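Histone-lysine N-methyltransferase family member SUVH9 (Arabidopsis thaliana, PDB 4NJ5) acts in RNA-directed DNA methylation and gene silencing, apparently without methyltransferase activity of its own, and may bind methylated DNA and recruit RNA polymerase V to chromatin. Local coordinates at residues Q274-S286 / M449-I461. Residues are numbered along the deposited sequence; the frame is centred on the assembly and turned at random.
Sequences QEPLYYEYLAQTS and MDVSKMRNVACYI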
ATOM      1  N   GLN A 274     -11.502  16.725  22.127  1.00 40.36           N
ATOM      2  CA  GLN A 274     -11.024  15.392  22.458  1.00 40.11           C
ATOM      3  C   GLN A 274     -12.150  14.371  22.428  1.00 39.97           C
ATOM      4  O   GLN A 274     -12.170  13.456  23.242  1.00 39.17           O
ATOM      5  CB  GLN A 274     -10.368  15.396  23.842  1.00 49.58           C
ATOM      6  CG  GLN A 274      -9.202  16.358  24.020  1.00 53.50           C
ATOM      7  CD  GLN A 274      -8.580  16.260  25.399  1.00 52.84           C
ATOM      8  OE1 GLN A 274      -9.046  15.495  26.245  1.00 57.53           O
ATOM      9  NE2 GLN A 274      -7.522  17.029  25.632  1.00 47.15           N
ATOM     10  N   GLU A 275     -13.083  14.539  21.491  1.00 45.35           N
ATOM     11  CA  GLU A 275     -14.248  13.652  21.363  1.00 46.19           C
ATOM     12  C   GLU A 275     -13.991  12.128  21.347  1.00 42.30           C
ATOM     13  O   GLU A 275     -14.709  11.391  22.018  1.00 44.73           O
ATOM     14  CB  GLU A 275     -15.119  14.047  20.159  1.00 57.57           C
ATOM     15  CG  GLU A 275     -16.228  13.040  19.846  1.00 64.91           C
ATOM     16  CD  GLU A 275     -17.205  13.522  18.783  1.00 71.35           C
ATOM     17  OE1 GLU A 275     -18.086  14.347  19.115  1.00 74.76           O
ATOM     18  OE2 GLU A 275     -17.106  13.064  17.622  1.00 70.14           O
ATOM     19  N   PRO A 276     -12.986  11.650  20.582  1.00 34.74           N
ATOM     20  CA  PRO A 276     -12.788  10.195  20.520  1.00 32.22           C
ATOM     21  C   PRO A 276     -12.583   9.522  21.880  1.00 31.23           C
ATOM     22  O   PRO A 276     -12.931   8.351  22.030  1.00 30.52           O
ATOM     23  CB  PRO A 276     -11.526  10.051  19.662  1.00 30.33           C
ATOM     24  CG  PRO A 276     -11.545  11.239  18.784  1.00 27.68           C
ATOM     25  CD  PRO A 276     -12.088  12.350  19.640  1.00 33.76           C
ATOM     26  N   LEU A 277     -12.036  10.254  22.846  1.00 36.07           N
ATOM     27  CA  LEU A 277     -11.843   9.738  24.200  1.00 37.58           C
ATOM     28  C   LEU A 277     -13.168   9.351  24.858  1.00 36.75           C
ATOM     29  O   LEU A 277     -13.243   8.391  25.620  1.00 41.17           O
ATOM     30  CB  LEU A 277     -11.132  10.788  25.055  1.00 36.62           C
ATOM     31  CG  LEU A 277      -9.675  10.554  25.462  1.00 35.08           C
ATOM     32  CD1 LEU A 277      -8.929   9.739  24.426  1.00 31.44           C
ATOM     33  CD2 LEU A 277      -8.971  11.882  25.694  1.00 35.69           C
ATOM     34  N   TYR A 278     -14.218  10.091  24.532  1.00 28.17           N
ATOM     35  CA  TYR A 278     -15.514   9.942  25.181  1.00 34.33           C
ATOM     36  C   TYR A 278     -16.373   8.765  24.697  1.00 32.79           C
ATOM     37  O   TYR A 278     -17.418   8.485  25.272  1.00 33.88           O
ATOM     38  CB  TYR A 278     -16.264  11.266  25.072  1.00 47.64           C
ATOM     39  CG  TYR A 278     -15.491  12.419  25.661  1.00 55.40           C
ATOM     40  CD1 TYR A 278     -14.904  12.311  26.910  1.00 57.72           C
ATOM     41  CD2 TYR A 278     -15.325  13.604  24.957  1.00 59.04           C
ATOM     42  CE1 TYR A 278     -14.192  13.357  27.454  1.00 61.43           C
ATOM     43  CE2 TYR A 278     -14.612  14.657  25.495  1.00 62.03           C
ATOM     44  CZ  TYR A 278     -14.050  14.522  26.744  1.00 64.30           C
ATOM     45  OH  TYR A 278     -13.337  15.554  27.295  1.00 68.18           O
ATOM     46  N   TYR A 279     -15.943   8.084  23.642  1.00 32.52           N
ATOM     47  CA  TYR A 279     -16.591   6.831  23.267  1.00 33.95           C
ATOM     48  C   TYR A 279     -15.981   5.721  24.107  1.00 32.20           C
ATOM     49  O   TYR A 279     -14.859   5.853  24.601  1.00 35.06           O
ATOM     50  CB  TYR A 279     -16.382   6.503  21.785  1.00 41.22           C
ATOM     51  CG  TYR A 279     -16.961   7.517  20.828  1.00 44.86           C
ATOM     52  CD1 TYR A 279     -18.284   7.436  20.413  1.00 45.82           C
ATOM     53  CD2 TYR A 279     -16.176   8.544  20.322  1.00 46.26           C
ATOM     54  CE1 TYR A 279     -18.811   8.363  19.529  1.00 48.20           C
ATOM     55  CE2 TYR A 279     -16.693   9.470  19.441  1.00 48.58           C
ATOM     56  CZ  TYR A 279     -18.010   9.376  19.048  1.00 50.57           C
ATOM     57  OH  TYR A 279     -18.524  10.304  18.170  1.00 52.44           O
ATOM     58  N   GLU A 280     -16.711   4.626  24.270  1.00 28.23           N
ATOM     59  CA  GLU A 280     -16.120   3.428  24.838  1.00 32.47           C
ATOM     60  C   GLU A 280     -15.531   2.639  23.683  1.00 32.69           C
ATOM     61  O   GLU A 280     -16.245   2.272  22.748  1.00 30.92           O
ATOM     62  CB  GLU A 280     -17.163   2.593  25.575  1.00 47.14           C
ATOM     63  CG  GLU A 280     -16.661   1.222  25.988  1.00 52.20           C
ATOM     64  CD  GLU A 280     -17.713   0.402  26.701  1.00 60.25           C
ATOM     65  OE1 GLU A 280     -18.550   0.991  27.419  1.00 63.02           O
ATOM     66  OE2 GLU A 280     -17.705  -0.834  26.535  1.00 63.74           O
ATOM     67  N   TYR A 281     -14.227   2.395  23.735  1.00 35.96           N
ATOM     68  CA  TYR A 281     -13.562   1.683  22.655  1.00 31.71           C
ATOM     69  C   TYR A 281     -14.017   0.230  22.595  1.00 32.27           C
ATOM     70  O   TYR A 281     -14.104  -0.448  23.619  1.00 32.51           O
ATOM     71  CB  TYR A 281     -12.041   1.758  22.787  1.00 22.92           C
ATOM     72  CG  TYR A 281     -11.335   1.383  21.507  1.00 21.61           C
ATOM     73  CD1 TYR A 281     -10.944   2.355  20.598  1.00 18.50           C
ATOM     74  CD2 TYR A 281     -11.085   0.052  21.193  1.00 19.45           C
ATOM     75  CE1 TYR A 281     -10.310   2.014  19.421  1.00 19.82           C
ATOM     76  CE2 TYR A 281     -10.456  -0.299  20.020  1.00 17.88           C
ATOM     77  CZ  TYR A 281     -10.070   0.685  19.136  1.00 20.92           C
ATOM     78  OH  TYR A 281      -9.441   0.338  17.961  1.00 20.08           O
ATOM     79  N   LEU A 282     -14.304  -0.237  21.385  1.00 26.06           N
ATOM     80  CA  LEU A 282     -14.771  -1.598  21.170  1.00 24.86           C
ATOM     81  C   LEU A 282     -14.051  -2.196  19.967  1.00 26.22           C
ATOM     82  O   LEU A 282     -14.279  -1.782  18.831  1.00 29.12           O
ATOM     83  CB  LEU A 282     -16.282  -1.601  20.946  1.00 20.73           C
ATOM     84  CG  LEU A 282     -16.920  -2.962  20.674  1.00 21.12           C
ATOM     85  CD1 LEU A 282     -16.698  -3.916  21.845  1.00 20.64           C
ATOM     86  CD2 LEU A 282     -18.402  -2.810  20.365  1.00 23.25           C
ATOM     87  N   ALA A 283     -13.186  -3.173  20.220  1.00 28.94           N
ATOM     88  CA  ALA A 283     -12.266  -3.664  19.197  1.00 28.10           C
ATOM     89  C   ALA A 283     -12.935  -4.566  18.164  1.00 26.10           C
ATOM     90  O   ALA A 283     -12.477  -4.663  17.027  1.00 28.50           O
ATOM     91  CB  ALA A 283     -11.083  -4.374  19.840  1.00 18.67           C
ATOM     92  N   GLN A 284     -14.011  -5.229  18.564  1.00 18.18           N
ATOM     93  CA  GLN A 284     -14.737  -6.114  17.664  1.00 18.68           C
ATOM     94  C   GLN A 284     -16.226  -5.805  17.731  1.00 18.58           C
ATOM     95  O   GLN A 284     -16.740  -5.458  18.791  1.00 19.81           O
ATOM     96  CB  GLN A 284     -14.496  -7.578  18.035  1.00 25.21           C
ATOM     97  CG  GLN A 284     -13.038  -8.000  18.027  1.00 30.90           C
ATOM     98  CD  GLN A 284     -12.875  -9.498  18.183  1.00 40.35           C
ATOM     99  OE1 GLN A 284     -13.222 -10.269  17.285  1.00 42.81           O
ATOM    100  NE2 GLN A 284     -12.359  -9.921  19.332  1.00 42.02           N
ATOM    101  N   THR A 285     -16.911  -5.933  16.600  1.00 18.28           N
ATOM    102  CA  THR A 285     -18.343  -5.666  16.539  1.00 18.33           C
ATOM    103  C   THR A 285     -19.121  -6.520  17.536  1.00 21.52           C
ATOM    104  O   THR A 285     -18.889  -7.723  17.653  1.00 23.25           O
ATOM    105  CB  THR A 285     -18.900  -5.885  15.116  1.00 17.72           C
ATOM    106  OG1 THR A 285     -18.635  -4.725  14.318  1.00 17.74           O
ATOM    107  CG2 THR A 285     -20.408  -6.129  15.147  1.00 18.37           C
ATOM    108  N   SER A 286     -20.029  -5.882  18.268  1.00 23.31           N
ATOM    109  CA  SER A 286     -20.882  -6.595  19.207  1.00 23.35           C
ATOM    110  C   SER A 286     -22.221  -6.961  18.570  1.00 23.18           C
ATOM    111  O   SER A 286     -23.014  -6.092  18.210  1.00 22.68           O
ATOM    112  CB  SER A 286     -21.103  -5.768  20.471  1.00 21.28           C
ATOM    113  OG  SER A 286     -22.058  -6.388  21.313  1.00 24.95           O
ATOM    114  N   MET A 449     -25.687  -0.691  12.090  1.00 24.06           N
ATOM    115  CA  MET A 449     -24.717  -0.561  13.159  1.00 23.14           C
ATOM    116  C   MET A 449     -24.842   0.799  13.817  1.00 27.81           C
ATOM    117  O   MET A 449     -24.973   1.822  13.140  1.00 29.27           O
ATOM    118  CB  MET A 449     -23.298  -0.725  12.616  1.00 21.91           C
ATOM    119  CG  MET A 449     -23.068  -2.025  11.880  1.00 30.14           C
ATOM    120  SD  MET A 449     -21.376  -2.195  11.289  1.00 43.47           S
ATOM    121  CE  MET A 449     -20.483  -2.208  12.836  1.00 19.77           C
ATOM    122  N   ASP A 450     -24.802   0.806  15.139  1.00 24.02           N
ATOM    123  CA  ASP A 450     -24.699   2.048  15.879  1.00 24.54           C
ATOM    124  C   ASP A 450     -23.242   2.223  16.294  1.00 23.65           C
ATOM    125  O   ASP A 450     -22.634   1.304  16.846  1.00 23.14           O
ATOM    126  CB  ASP A 450     -25.609   2.019  17.106  1.00 28.99           C
ATOM    127  CG  ASP A 450     -25.662   3.351  17.819  1.00 31.34           C
ATOM    128  OD1 ASP A 450     -26.695   4.046  17.712  1.00 33.81           O
ATOM    129  OD2 ASP A 450     -24.670   3.709  18.484  1.00 34.63           O
ATOM    130  N   VAL A 451     -22.686   3.397  16.007  1.00 23.60           N
ATOM    131  CA  VAL A 451     -21.317   3.718  16.395  1.00 22.98           C
ATOM    132  C   VAL A 451     -21.257   5.029  17.170  1.00 23.81           C
ATOM    133  O   VAL A 451     -20.235   5.713  17.172  1.00 24.03           O
ATOM    134  CB  VAL A 451     -20.377   3.805  15.170  1.00 23.69           C
ATOM    135  CG1 VAL A 451     -20.209   2.438  14.526  1.00 21.23           C
ATOM    136  CG2 VAL A 451     -20.898   4.821  14.160  1.00 22.54           C
ATOM    137  N   SER A 452     -22.352   5.373  17.836  1.00 24.93           N
ATOM    138  CA  SER A 452     -22.437   6.629  18.571  1.00 25.94           C
ATOM    139  C   SER A 452     -21.959   6.487  20.015  1.00 26.27           C
ATOM    140  O   SER A 452     -21.739   7.481  20.699  1.00 27.05           O
ATOM    141  CB  SER A 452     -23.877   7.144  18.560  1.00 27.20           C
ATOM    142  OG  SER A 452     -24.738   6.255  19.254  1.00 27.67           O
ATOM    143  N   LYS A 453     -21.807   5.248  20.471  1.00 25.84           N
ATOM    144  CA  LYS A 453     -21.443   4.976  21.856  1.00 27.67           C
ATOM    145  C   LYS A 453     -20.195   4.117  21.951  1.00 25.42           C
ATOM    146  O   LYS A 453     -19.256   4.445  22.668  1.00 25.62           O
ATOM    147  CB  LYS A 453     -22.611   4.293  22.578  1.00 27.24           C
ATOM    148  CG  LYS A 453     -23.856   5.143  22.719  1.00 31.15           C
ATOM    149  CD  LYS A 453     -24.971   4.385  23.427  1.00 35.17           C
ATOM    150  CE  LYS A 453     -26.189   5.266  23.658  1.00 38.49           C
ATOM    151  NZ  LYS A 453     -25.847   6.470  24.462  1.00 42.06           N
ATOM    152  N   MET A 454     -20.205   3.011  21.221  1.00 28.62           N
ATOM    153  CA  MET A 454     -19.089   2.081  21.212  1.00 27.95           C
ATOM    154  C   MET A 454     -18.589   1.891  19.786  1.00 26.80           C
ATOM    155  O   MET A 454     -19.376   1.622  18.875  1.00 26.15           O
ATOM    156  CB  MET A 454     -19.503   0.747  21.839  1.00 23.99           C
ATOM    157  CG  MET A 454     -19.880   0.882  23.316  1.00 27.05           C
ATOM    158  SD  MET A 454     -21.035  -0.367  23.917  1.00 55.09           S
ATOM    159  CE  MET A 454     -20.030  -1.846  23.802  1.00 32.85           C
ATOM    160  N   ARG A 455     -17.281   2.055  19.601  1.00 21.95           N
ATOM    161  CA  ARG A 455     -16.669   2.048  18.278  1.00 23.94           C
ATOM    162  C   ARG A 455     -15.163   1.852  18.397  1.00 24.50           C
ATOM    163  O   ARG A 455     -14.587   2.050  19.469  1.00 25.94           O
ATOM    164  CB  ARG A 455     -16.932   3.382  17.584  1.00 25.32           C
ATOM    165  CG  ARG A 455     -16.615   4.576  18.470  1.00 27.03           C
ATOM    166  CD  ARG A 455     -16.321   5.816  17.663  1.00 25.34           C
ATOM    167  NE  ARG A 455     -17.497   6.330  16.971  1.00 27.50           N
ATOM    168  CZ  ARG A 455     -17.439   7.208  15.975  1.00 28.76           C
ATOM    169  NH1 ARG A 455     -16.263   7.650  15.550  1.00 25.73           N
ATOM    170  NH2 ARG A 455     -18.552   7.634  15.397  1.00 28.32           N
ATOM    171  N   ASN A 456     -14.531   1.470  17.291  1.00 21.52           N
ATOM    172  CA  ASN A 456     -13.077   1.355  17.222  1.00 19.25           C
ATOM    173  C   ASN A 456     -12.489   2.438  16.321  1.00 21.66           C
ATOM    174  O   ASN A 456     -13.199   3.347  15.884  1.00 24.00           O
ATOM    175  CB  ASN A 456     -12.668  -0.018  16.697  1.00 18.58           C
ATOM    176  CG  ASN A 456     -12.951  -0.186  15.208  1.00 22.24           C
ATOM    177  OD1 ASN A 456     -13.910   0.376  14.675  1.00 20.64           O
ATOM    178  ND2 ASN A 456     -12.113  -0.965  14.534  1.00 21.82           N
ATOM    179  N   VAL A 457     -11.195   2.321  16.034  1.00 18.68           N
ATOM    180  CA  VAL A 457     -10.473   3.307  15.233  1.00 18.81           C
ATOM    181  C   VAL A 457     -11.123   3.524  13.863  1.00 18.22           C
ATOM    182  O   VAL A 457     -11.251   4.662  13.395  1.00 18.57           O
ATOM    183  CB  VAL A 457      -8.976   2.911  15.075  1.00 18.31           C
ATOM    184  CG1 VAL A 457      -8.838   1.491  14.519  1.00 17.62           C
ATOM    185  CG2 VAL A 457      -8.228   3.916  14.207  1.00 18.34           C
ATOM    186  N   ALA A 458     -11.570   2.429  13.254  1.00 17.68           N
ATOM    187  CA  ALA A 458     -12.113   2.439  11.898  1.00 20.58           C
ATOM    188  C   ALA A 458     -13.323   3.355  11.731  1.00 24.48           C
ATOM    189  O   ALA A 458     -13.642   3.775  10.621  1.00 23.41           O
ATOM    190  CB  ALA A 458     -12.462   1.022  11.462  1.00 16.92           C
ATOM    191  N   CYS A 459     -13.996   3.662  12.835  1.00 26.45           N
ATOM    192  CA  CYS A 459     -15.199   4.477  12.778  1.00 25.09           C
ATOM    193  C   CYS A 459     -14.877   5.957  12.630  1.00 25.37           C
ATOM    194  O   CYS A 459     -15.773   6.779  12.442  1.00 24.72           O
ATOM    195  CB  CYS A 459     -16.078   4.227  14.003  1.00 27.03           C
ATOM    196  SG  CYS A 459     -16.737   2.542  14.076  1.00 26.74           S
ATOM    197  N   TYR A 460     -13.594   6.293  12.707  1.00 24.87           N
ATOM    198  CA  TYR A 460     -13.174   7.669  12.486  1.00 26.51           C
ATOM    199  C   TYR A 460     -12.693   7.867  11.042  1.00 28.98           C
ATOM    200  O   TYR A 460     -12.299   8.967  10.652  1.00 29.91           O
ATOM    201  CB  TYR A 460     -12.093   8.073  13.495  1.00 25.00           C
ATOM    202  CG  TYR A 460     -12.504   7.893  14.942  1.00 21.62           C
ATOM    203  CD1 TYR A 460     -13.177   8.898  15.624  1.00 22.01           C
ATOM    204  CD2 TYR A 460     -12.217   6.717  15.627  1.00 22.28           C
ATOM    205  CE1 TYR A 460     -13.557   8.737  16.950  1.00 23.96           C
ATOM    206  CE2 TYR A 460     -12.593   6.546  16.954  1.00 21.09           C
ATOM    207  CZ  TYR A 460     -13.260   7.560  17.607  1.00 25.35           C
ATOM    208  OH  TYR A 460     -13.633   7.396  18.922  1.00 26.41           O
ATOM    209  N   ILE A 461     -12.739   6.798  10.250  1.00 25.63           N
ATOM    210  CA  ILE A 461     -12.349   6.877   8.845  1.00 26.70           C
ATOM    211  C   ILE A 461     -13.317   7.763   8.062  1.00 28.45           C
ATOM    212  O   ILE A 461     -14.533   7.568   8.106  1.00 29.20           O
ATOM    213  CB  ILE A 461     -12.266   5.483   8.192  1.00 22.03           C
ATOM    214  CG1 ILE A 461     -11.180   4.644   8.872  1.00 20.27           C
ATOM    215  CG2 ILE A 461     -11.981   5.607   6.696  1.00 20.21           C
ATOM    216  CD1 ILE A 461     -10.998   3.263   8.264  1.00 17.05           C
TER
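Arg455 and Tyr279 stack where a two-stranded parallel sheet, 280-281 beside 454-455, joins the pre-SET region to the SET domain, a compact example of how a short strand pair is reinforced by side chains. The guanidinium lies nearly flat on the phenol ring, planes 17° apart and centres 4.2 Å apart, while CD rests over the same face. Arg455 CG sits between the backbone N and the carbonyl carbon (chi1 49°), which brings CG and CD over the ring, and a bend at chi3 then lays the guanidinium along it. Its rotation is fixed because NE and NH2 both grip Val451 O, NE at 2.8 Å, with Cys459 CB beneath the other face. Tyr460 sets its edge toward the Tyr279 ring in an offset edge-to-face pair and packs CE1 on Pro276 CB at 3.6 Å. Replacing Arg455 by alanine is likely to leave the Tyr279 ring without its cation-pi partner and Val451 O without its two side-chain donors. Backbone bonds hold the strands in register: Glu280 N to Lys453 O (3.0 Å) and Leu282 N to Arg455 O, with a weak one from Arg455 N to Glu280 O. On the buried, tightly packed side, Asn456 CA lies over the Tyr281 ring, 3.9 Å from its centroid, and Tyr281 OH receives Val457 N at 3.3 Å while also bonding Glu260. The solvent side is looser: the extended Glu280 chain runs alongside Met454, whose methyl CE turns back to Leu282 CD2 at 3.9 Å. Against the tight side lie strands 264-267 and 373-377, Val457 touching Val264 and Val375, whereas the Asn456 amide bonds backbone O of Glu389, ending strand 386-389, and N of Ala391 just beyond.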